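Local atomic coordinates of gamma-hexachlorocyclohexane dehydrochlorinase (Sphingomonas paucimobilis, PDB entry 3A76), a protein that detoxifies the pollutant lindane (gamma-hexachlorocyclohexane) by two successive dehydrochlorinations that yield a tetrachlorocyclohexadiene. Residues Gly112-Leu117 with Ile129-Thr134; Met87-Ile92 with Asn119-Asn124; Ala105-Gly110 with Glu136-Asp141. One frame throughout, in Å; residues are numbered along the deposited sequence.

Contact 1: residues Gly112-Leu117 with Ile129-Thr134; sequences GDVLLL and IAAVFT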
loop_
_atom_site.group_PDB
_atom_site.type_symbol
_atom_site.label_atom_id
_atom_site.label_comp_id
_atom_site.label_asym_id
_atom_site.label_seq_id
_atom_site.Cartn_x
_atom_site.Cartn_y
_atom_site.Cartn_z
ATOM N N GLY B 112 -2.951 -3.058 10.772
ATOM C CA GLY B 112 -2.508 -2.955 9.393
ATOM C C GLY B 112 -3.120 -4.069 8.585
ATOM O O GLY B 112 -3.551 -5.090 9.127
ATOM N N ASP B 113 -3.168 -3.869 7.280
ATOM C CA ASP B 113 -3.697 -4.888 6.390
ATOM C C ASP B 113 -2.598 -5.351 5.436
ATOM O O ASP B 113 -1.741 -4.579 5.062
ATOM C CB ASP B 113 -4.899 -4.334 5.633
ATOM C CG ASP B 113 -6.065 -4.032 6.554
ATOM O OD1 ASP B 113 -6.626 -5.000 7.149
ATOM O OD2 ASP B 113 -6.406 -2.831 6.674
ATOM N N VAL B 114 -2.603 -6.623 5.061
ATOM C CA VAL B 114 -1.580 -7.079 4.127
ATOM C C VAL B 114 -2.213 -7.891 3.033
ATOM O O VAL B 114 -3.123 -8.672 3.279
ATOM C CB VAL B 114 -0.415 -7.886 4.818
ATOM C CG1 VAL B 114 -0.906 -9.225 5.398
ATOM C CG2 VAL B 114 0.777 -8.093 3.847
ATOM N N LEU B 115 -1.715 -7.690 1.824
ATOM C CA LEU B 115 -2.014 -8.567 0.706
ATOM C C LEU B 115 -0.743 -9.324 0.358
ATOM O O LEU B 115 0.302 -8.710 0.039
ATOM C CB LEU B 115 -2.525 -7.736 -0.471
ATOM C CG LEU B 115 -3.274 -8.314 -1.678
ATOM C CD1 LEU B 115 -2.422 -8.235 -2.923
ATOM C CD2 LEU B 115 -3.910 -9.694 -1.451
ATOM N N LEU B 116 -0.835 -10.652 0.445
ATOM C CA LEU B 116 0.266 -11.548 0.124
ATOM C C LEU B 116 -0.022 -12.364 -1.125
ATOM O O LEU B 116 -1.037 -13.069 -1.198
ATOM C CB LEU B 116 0.564 -12.512 1.289
ATOM C CG LEU B 116 1.630 -13.623 1.119
ATOM C CD1 LEU B 116 2.207 -14.052 2.439
ATOM C CD2 LEU B 116 1.082 -14.875 0.408
ATOM N N LEU B 117 0.895 -12.287 -2.085
ATOM C CA LEU B 117 0.915 -13.175 -3.256
ATOM C C LEU B 117 2.168 -14.039 -3.206
ATOM O O LEU B 117 3.259 -13.531 -2.967
ATOM C CB LEU B 117 0.936 -12.350 -4.539
ATOM C CG LEU B 117 -0.130 -11.285 -4.709
ATOM C CD1 LEU B 117 0.143 -10.457 -5.969
ATOM C CD2 LEU B 117 -1.490 -11.944 -4.753
ATOM N N ILE B 129 -3.315 -14.308 -0.074
ATOM C CA ILE B 129 -3.725 -14.238 1.319
ATOM C C ILE B 129 -4.034 -12.776 1.686
ATOM O O ILE B 129 -3.287 -11.864 1.321
ATOM C CB ILE B 129 -2.631 -14.860 2.258
ATOM C CG1 ILE B 129 -2.544 -16.372 2.027
ATOM C CG2 ILE B 129 -2.896 -14.560 3.753
ATOM C CD1 ILE B 129 -1.273 -17.015 2.538
ATOM N N ALA B 130 -5.155 -12.556 2.359
ATOM C CA ALA B 130 -5.437 -11.259 2.963
ATOM C C ALA B 130 -5.418 -11.457 4.463
ATOM O O ALA B 130 -6.122 -12.327 4.995
ATOM C CB ALA B 130 -6.777 -10.720 2.510
ATOM N N ALA B 131 -4.577 -10.681 5.138
ATOM C CA ALA B 131 -4.404 -10.822 6.572
ATOM C C ALA B 131 -4.422 -9.493 7.300
ATOM O O ALA B 131 -4.123 -8.457 6.725
ATOM C CB ALA B 131 -3.121 -11.623 6.907
ATOM N N VAL B 132 -4.801 -9.542 8.571
ATOM C CA VAL B 132 -4.782 -8.386 9.443
ATOM C C VAL B 132 -3.645 -8.534 10.458
ATOM O O VAL B 132 -3.443 -9.624 11.042
ATOM C CB VAL B 132 -6.169 -8.199 10.141
ATOM C CG1 VAL B 132 -6.110 -7.161 11.286
ATOM C CG2 VAL B 132 -7.205 -7.791 9.115
ATOM N N PHE B 133 -2.896 -7.449 10.646
ATOM C CA PHE B 133 -1.895 -7.369 11.703
ATOM C C PHE B 133 -2.432 -6.579 12.904
ATOM O O PHE B 133 -2.968 -5.480 12.741
ATOM C CB PHE B 133 -0.612 -6.710 11.178
ATOM C CG PHE B 133 0.058 -7.471 10.055
ATOM C CD1 PHE B 133 0.509 -6.805 8.922
ATOM C CD2 PHE B 133 0.244 -8.846 10.135
ATOM C CE1 PHE B 133 1.150 -7.502 7.890
ATOM C CE2 PHE B 133 0.872 -9.559 9.097
ATOM C CZ PHE B 133 1.325 -8.885 7.980
ATOM N N THR B 134 -2.304 -7.158 14.102
ATOM C CA THR B 134 -2.606 -6.462 15.349
ATOM C C THR B 134 -1.268 -6.413 16.064
ATOM O O THR B 134 -0.693 -7.450 16.405
ATOM C CB THR B 134 -3.664 -7.205 16.203
ATOM O OG1 THR B 134 -4.748 -7.626 15.364
ATOM C CG2 THR B 134 -4.220 -6.306 17.332
HETATM O O HOH W 1 -6.215 -7.426 5.237
#
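Val114 meets Ala131 and Phe133 in the middle of an antiparallel beta hairpin, here part of the curved sheet of a SnoaL-like barrel. Gly112, Val114 and Leu116 pair with Phe133, Ala131 and Ile129 in turn, each couple exchanging two backbone hydrogen bonds; the one from Leu116 N to Ile129 O is almost straight (178° at the hydrogen). Val114, Leu116, Ile129, Ala131 and Phe133 put their side chains on one tightly packed face. With chi1 at 66°, Val114 CG1 sits between its own backbone N and carbonyl carbon, which brings it 3.4 Å from Phe133 CZ and 3.6 Å from Ala131 CB. The Phe133 ring reaches obliquely across to Val114 on the side of Gly112, while Arg149 makes a cation-pi contact with the same ring. Farther along, Leu116 CD2 lies alongside Ile129 CD1 at 3.8 Å. Leu116 also packs against His93, the inferred proton acceptor, and lies close to a bound spermidine, so it probably lines the active site. The face carrying Asp113, Leu115, Ala130 and Val132 is far looser within the hairpin and turns instead to other subunits of the trimer: Leu115 packs on Leu115 of the third subunit, and Asp113 OD1 forms a salt bridge with Lys46 of the second. Val132 CG2 approaches Asp113 OD1 to 3.5 Å, and a water donates both to that oxygen, at 3.1 Å, and to Ala131 O, at 2.8 Å.

Contact 2: residues Met87-Ile92 with Asn119-Asn124; sequences MFHECI and NLVEGN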
loop_
_atom_site.group_PDB
_atom_site.type_symbol
_atom_site.label_atom_id
_atom_site.label_comp_id
_atom_site.label_asym_id
_atom_site.label_seq_id
_atom_site.Cartn_x
_atom_site.Cartn_y
_atom_site.Cartn_z
ATOM N N MET B 87 8.127 -22.903 3.074
ATOM C CA MET B 87 6.725 -22.987 2.613
ATOM C C MET B 87 6.500 -22.472 1.178
ATOM O O MET B 87 5.646 -22.986 0.447
ATOM C CB MET B 87 5.822 -22.218 3.591
ATOM C CG MET B 87 4.328 -22.381 3.358
ATOM S SD MET B 87 3.316 -21.540 4.608
ATOM C CE MET B 87 3.296 -22.786 5.903
ATOM N N PHE B 88 7.266 -21.454 0.794
ATOM C CA PHE B 88 7.081 -20.740 -0.472
ATOM C C PHE B 88 8.340 -20.793 -1.332
ATOM O O PHE B 88 9.456 -20.731 -0.803
ATOM C CB PHE B 88 6.843 -19.257 -0.197
ATOM C CG PHE B 88 5.506 -18.931 0.409
ATOM C CD1 PHE B 88 4.409 -18.671 -0.406
ATOM C CD2 PHE B 88 5.370 -18.797 1.792
ATOM C CE1 PHE B 88 3.193 -18.331 0.138
ATOM C CE2 PHE B 88 4.138 -18.465 2.354
ATOM C CZ PHE B 88 3.046 -18.226 1.527
ATOM N N HIS B 89 8.179 -20.851 -2.649
ATOM C CA HIS B 89 9.331 -20.611 -3.530
ATOM C C HIS B 89 9.732 -19.144 -3.431
ATOM O O HIS B 89 10.900 -18.810 -3.210
ATOM C CB HIS B 89 9.037 -21.037 -4.966
ATOM C CG HIS B 89 9.021 -22.520 -5.136
ATOM N ND1 HIS B 89 10.135 -23.302 -4.899
ATOM C CD2 HIS B 89 8.027 -23.368 -5.485
ATOM C CE1 HIS B 89 9.825 -24.568 -5.104
ATOM N NE2 HIS B 89 8.554 -24.635 -5.457
ATOM N N GLU B 90 8.736 -18.284 -3.583
ATOM C CA GLU B 90 8.823 -16.896 -3.178
ATOM C C GLU B 90 7.443 -16.382 -2.803
ATOM O O GLU B 90 6.419 -17.018 -3.072
ATOM C CB GLU B 90 9.462 -15.965 -4.245
ATOM C CG GLU B 90 9.500 -16.365 -5.744
ATOM C CD GLU B 90 8.335 -17.188 -6.255
ATOM O OE1 GLU B 90 7.173 -16.864 -5.989
ATOM O OE2 GLU B 90 8.588 -18.172 -6.968
ATOM N N CYS B 91 7.424 -15.217 -2.182
ATOM C CA CYS B 91 6.175 -14.557 -1.876
ATOM C C CYS B 91 6.438 -13.070 -1.839
ATOM O O CYS B 91 7.590 -12.638 -1.757
ATOM C CB CYS B 91 5.620 -15.036 -0.526
ATOM S SG CYS B 91 6.731 -14.712 0.804
ATOM N N ILE B 92 5.361 -12.290 -1.869
ATOM C CA ILE B 92 5.485 -10.858 -1.665
ATOM C C ILE B 92 4.329 -10.323 -0.795
ATOM O O ILE B 92 3.169 -10.599 -1.078
ATOM C CB ILE B 92 5.613 -10.110 -3.035
ATOM C CG1 ILE B 92 6.002 -8.646 -2.817
ATOM C CG2 ILE B 92 4.372 -10.330 -3.955
ATOM C CD1 ILE B 92 4.879 -7.829 -2.622
ATOM N N ASN B 119 4.068 -18.301 -4.253
ATOM C CA ASN B 119 3.984 -19.670 -4.755
ATOM C C ASN B 119 4.360 -20.643 -3.654
ATOM O O ASN B 119 5.475 -20.600 -3.142
ATOM C CB ASN B 119 4.893 -19.899 -5.973
ATOM C CG ASN B 119 4.277 -19.415 -7.265
ATOM O OD1 ASN B 119 3.148 -19.757 -7.591
ATOM N ND2 ASN B 119 5.035 -18.632 -8.025
ATOM N N LEU B 120 3.430 -21.519 -3.299
ATOM C CA LEU B 120 3.697 -22.572 -2.313
ATOM C C LEU B 120 4.573 -23.657 -2.906
ATOM O O LEU B 120 4.303 -24.135 -3.991
ATOM C CB LEU B 120 2.389 -23.195 -1.831
ATOM C CG LEU B 120 1.440 -22.305 -1.032
ATOM C CD1 LEU B 120 0.102 -23.020 -0.876
ATOM C CD2 LEU B 120 2.040 -21.901 0.315
ATOM N N VAL B 121 5.625 -24.044 -2.196
ATOM C CA VAL B 121 6.459 -25.168 -2.621
ATOM C C VAL B 121 5.608 -26.432 -2.788
ATOM O O VAL B 121 5.743 -27.152 -3.780
ATOM C CB VAL B 121 7.628 -25.426 -1.642
ATOM C CG1 VAL B 121 8.352 -26.736 -1.994
ATOM C CG2 VAL B 121 8.601 -24.268 -1.665
ATOM N N GLU B 122 4.731 -26.681 -1.817
ATOM C CA GLU B 122 3.790 -27.793 -1.864
ATOM C C GLU B 122 2.797 -27.574 -3.005
ATOM O O GLU B 122 1.852 -26.793 -2.887
ATOM C CB GLU B 122 3.063 -27.950 -0.509
ATOM C CG GLU B 122 2.369 -29.307 -0.278
ATOM C CD GLU B 122 3.345 -30.422 0.125
ATOM O OE1 GLU B 122 4.148 -30.878 -0.726
ATOM O OE2 GLU B 122 3.300 -30.855 1.303
ATOM N N GLY B 123 3.036 -28.265 -4.112
ATOM C CA GLY B 123 2.155 -28.214 -5.273
ATOM C C GLY B 123 2.497 -27.093 -6.235
ATOM O O GLY B 123 1.778 -26.883 -7.219
ATOM N N ASN B 124 3.598 -26.385 -5.967
ATOM C CA ASN B 124 3.983 -25.213 -6.761
ATOM C C ASN B 124 2.724 -24.415 -7.104
ATOM O O ASN B 124 2.415 -24.151 -8.264
ATOM C CB ASN B 124 4.770 -25.636 -8.012
ATOM C CG ASN B 124 5.567 -24.492 -8.630
ATOM O OD1 ASN B 124 5.942 -23.522 -7.956
ATOM N ND2 ASN B 124 5.842 -24.613 -9.929
HETATM O O HOH W 2 4.499 -25.233 0.497
#
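Met87 and Leu120 lie side by side, CG of the methionine 3.8 Å from CD2 of the leucine, at the end of the antiparallel hairpin of strands 88-102 and 107-120, where helix 72-87 runs into the first of them. The backbone of Met87, the last helical residue, is also engaged: its O accepts a hydrogen bond from Val121 N at 2.8 Å, fastening the helix end to the beta turn that starts there. Phe88 leaves the helical conformation and forms a non-hydrogen-bonded pair with Leu120. Its ring receives Leu120 CD2 over one face, displaced toward the rim, while Cys91 CB covers the opposite face. At His89 the chain turns a corner. The backbone N donates to Asn119 O, and the imidazole, with CG anti to the carbonyl carbon (chi1 -73°), lies against Val121 at the start of the turn. There Val121 CG2 sits over the ring in a centred CH-pi contact, 3.6 Å from the centroid and only 8° off the normal. The amide of Asn124 stands almost perpendicular to the ring, its OD1 3.2 Å from His89 CD2. Glu90 O accepts a hydrogen bond from Asn119 N, 2.9 Å away. Its bent side chain places OE1 3.4 Å from Asn119 ND2, a weak bond; OE1 also bonds to Tyr155 OH of the third subunit, Asn119 ND2 to Phe164 O and OD1 to Ser126 OG. The contact thus joins the end of helix 72-87 and the start of strand 88-102 to the end of strand 107-120, with Ile127 of strand 125-140 packed against both Phe88 and Leu120.

Contact 3: residues Ala105-Gly110 with Glu136-Asp141; sequences ADKVNG and EYERRD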
loop_
_atom_site.group_PDB
_atom_site.type_symbol
_atom_site.label_atom_id
_atom_site.label_comp_id
_atom_site.label_asym_id
_atom_site.label_seq_id
_atom_site.Cartn_x
_atom_site.Cartn_y
_atom_site.Cartn_z
ATOM N N ALA B 105 3.786 7.707 25.281
ATOM C CA ALA B 105 4.900 8.153 24.439
ATOM C C ALA B 105 5.805 7.013 23.934
ATOM O O ALA B 105 6.496 7.166 22.923
ATOM C CB ALA B 105 5.727 9.211 25.164
ATOM N N ASP B 106 5.796 5.881 24.637
ATOM C CA ASP B 106 6.690 4.769 24.326
ATOM C C ASP B 106 5.912 3.489 24.061
ATOM O O ASP B 106 6.498 2.416 23.939
ATOM C CB ASP B 106 7.704 4.533 25.466
ATOM C CG ASP B 106 8.618 5.729 25.714
ATOM O OD1 ASP B 106 8.534 6.731 24.974
ATOM O OD2 ASP B 106 9.433 5.671 26.665
ATOM N N LYS B 107 4.591 3.596 23.984
ATOM C CA LYS B 107 3.764 2.428 23.711
ATOM C C LYS B 107 2.692 2.726 22.672
ATOM O O LYS B 107 1.938 3.688 22.820
ATOM C CB LYS B 107 3.134 1.888 25.000
ATOM C CG LYS B 107 4.098 1.106 25.869
ATOM C CD LYS B 107 3.417 0.510 27.096
ATOM C CE LYS B 107 4.264 -0.644 27.643
ATOM N NZ LYS B 107 3.888 -1.007 29.038
ATOM N N VAL B 108 2.638 1.917 21.607
ATOM C CA VAL B 108 1.601 2.100 20.593
ATOM C C VAL B 108 0.966 0.791 20.169
ATOM O O VAL B 108 1.635 -0.249 20.063
ATOM C CB VAL B 108 2.079 2.914 19.322
ATOM C CG1 VAL B 108 3.046 4.028 19.697
ATOM C CG2 VAL B 108 2.692 2.009 18.281
ATOM N N ASN B 109 -0.338 0.843 19.939
ATOM C CA ASN B 109 -1.014 -0.248 19.278
ATOM C C ASN B 109 -1.112 0.089 17.793
ATOM O O ASN B 109 -1.233 1.254 17.419
ATOM C CB ASN B 109 -2.394 -0.501 19.890
ATOM C CG ASN B 109 -2.329 -0.774 21.399
ATOM O OD1 ASN B 109 -1.337 -1.306 21.921
ATOM N ND2 ASN B 109 -3.393 -0.404 22.104
ATOM N N GLY B 110 -1.015 -0.929 16.948
ATOM C CA GLY B 110 -1.161 -0.729 15.525
ATOM C C GLY B 110 -2.067 -1.764 14.939
ATOM O O GLY B 110 -2.103 -2.903 15.405
ATOM N N GLU B 136 1.781 -4.369 18.668
ATOM C CA GLU B 136 2.192 -3.482 19.739
ATOM C C GLU B 136 3.638 -3.152 19.501
ATOM O O GLU B 136 4.428 -4.041 19.173
ATOM C CB GLU B 136 2.066 -4.166 21.089
ATOM C CG GLU B 136 0.649 -4.453 21.552
ATOM C CD GLU B 136 0.653 -5.206 22.873
ATOM O OE1 GLU B 136 -0.301 -5.960 23.133
ATOM O OE2 GLU B 136 1.640 -5.065 23.634
ATOM N N TYR B 137 3.973 -1.878 19.666
ATOM C CA TYR B 137 5.348 -1.394 19.540
ATOM C C TYR B 137 5.825 -0.775 20.856
ATOM O O TYR B 137 5.051 -0.159 21.590
ATOM C CB TYR B 137 5.474 -0.360 18.407
ATOM C CG TYR B 137 4.955 -0.843 17.075
ATOM C CD1 TYR B 137 3.625 -0.627 16.699
ATOM C CD2 TYR B 137 5.788 -1.527 16.196
ATOM C CE1 TYR B 137 3.134 -1.075 15.464
ATOM C CE2 TYR B 137 5.312 -1.983 14.968
ATOM C CZ TYR B 137 3.989 -1.759 14.603
ATOM O OH TYR B 137 3.538 -2.221 13.381
ATOM N N GLU B 138 7.108 -0.937 21.145
ATOM C CA GLU B 138 7.658 -0.473 22.406
ATOM C C GLU B 138 8.960 0.271 22.188
ATOM O O GLU B 138 9.851 -0.211 21.475
ATOM C CB GLU B 138 7.878 -1.661 23.341
ATOM C CG GLU B 138 8.309 -1.314 24.749
ATOM C CD GLU B 138 8.208 -2.515 25.666
ATOM O OE1 GLU B 138 7.094 -3.076 25.798
ATOM O OE2 GLU B 138 9.244 -2.903 26.241
ATOM N N ARG B 139 9.059 1.442 22.811
ATOM C CA ARG B 139 10.264 2.255 22.743
ATOM C C ARG B 139 11.092 2.088 24.021
ATOM O O ARG B 139 10.634 2.416 25.123
ATOM C CB ARG B 139 9.891 3.716 22.536
ATOM C CG ARG B 139 11.029 4.602 22.074
ATOM C CD ARG B 139 10.888 5.924 22.777
ATOM N NE ARG B 139 11.010 7.075 21.897
ATOM C CZ ARG B 139 10.068 8.010 21.765
ATOM N NH1 ARG B 139 8.930 7.933 22.450
ATOM N NH2 ARG B 139 10.266 9.035 20.952
ATOM N N ARG B 140 12.299 1.555 23.863
ATOM C CA ARG B 140 13.243 1.421 24.962
ATOM C C ARG B 140 14.531 2.140 24.603
ATOM O O ARG B 140 15.267 1.689 23.719
ATOM C CB ARG B 140 13.558 -0.048 25.250
ATOM C CG ARG B 140 12.365 -0.933 25.534
ATOM C CD ARG B 140 12.811 -2.369 25.674
ATOM N NE ARG B 140 11.684 -3.296 25.670
ATOM C CZ ARG B 140 11.786 -4.622 25.784
ATOM N NH1 ARG B 140 12.969 -5.216 25.912
ATOM N NH2 ARG B 140 10.688 -5.362 25.759
ATOM N N ASP B 141 14.800 3.250 25.292
ATOM C CA ASP B 141 16.076 3.982 25.171
ATOM C C ASP B 141 16.241 4.644 23.804
ATOM O O ASP B 141 17.335 4.637 23.219
ATOM C CB ASP B 141 17.278 3.065 25.482
ATOM C CG ASP B 141 17.411 2.761 26.963
ATOM O OD1 ASP B 141 17.775 3.679 27.733
ATOM O OD2 ASP B 141 17.156 1.597 27.356
#
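Arg139 and Asp106 meet at the open end of the long antiparallel hairpin formed by strands 107-120 and 125-140, and with Tyr137 they account for about half of the buried surface. Two attachments join the first pair. Arg139 N donates to Asp106 O at 3.0 Å, continuing the ladder to Asp106, just before strand 107-120 begins, and Arg139 NH1 makes a salt bridge to Asp106 OD1 at 2.8 Å. The carboxylate is met on its anti side, and its plane stands 68° from that of the guanidinium, so the two groups cross instead of forming a flat, two-pronged pair. Bends at chi2 and chi3 fold the arginine back over Asp106, laying its CD 3.3 Å from Asp106 OD1. NH2 turns to a second acid, Asp25 of helix 22-45, so the guanidinium bridges hairpin and helix. A leucine in place of Arg139 would probably leave the carboxylates of Asp106 and Asp25 without their shared positive partner and remove the charged bridge between hairpin and helix. Tyr137 belongs to the face turned toward that helix, where Ile33 touches both it and Val108. It exchanges two backbone hydrogen bonds with Val108, Tyr137 N reaching Val108 O at 2.9 Å. Gly110 lets the ring pass, since a beta carbon there would lie about 3.0 Å from Tyr137 CE1. Val108 CG2 presses on the ring edge, 3.2 Å from Tyr137 CD1.

Overall arrangement
Followed from the N terminus, the chain leaves helix 72-87 and runs through strands 88-102, 107-120 and 125-140, which lie side by side as an antiparallel meander. Contact 2 closes the first loop, bringing the start of strand 88-102 to the end of strand 107-120. Contact 3 closes a second, between the start of strand 107-120 and the end of strand 125-140, and contact 1 is nested inside it along the same hairpin. Contact 2 crosses both, because the segments alternate along the chain. Contacts 1 and 2 touch directly, Leu117 O approaching Ile92 N at 2.7 Å, whereas contacts 2 and 3 lie on opposite sides of the chain's centre, their centres about 34 Å apart.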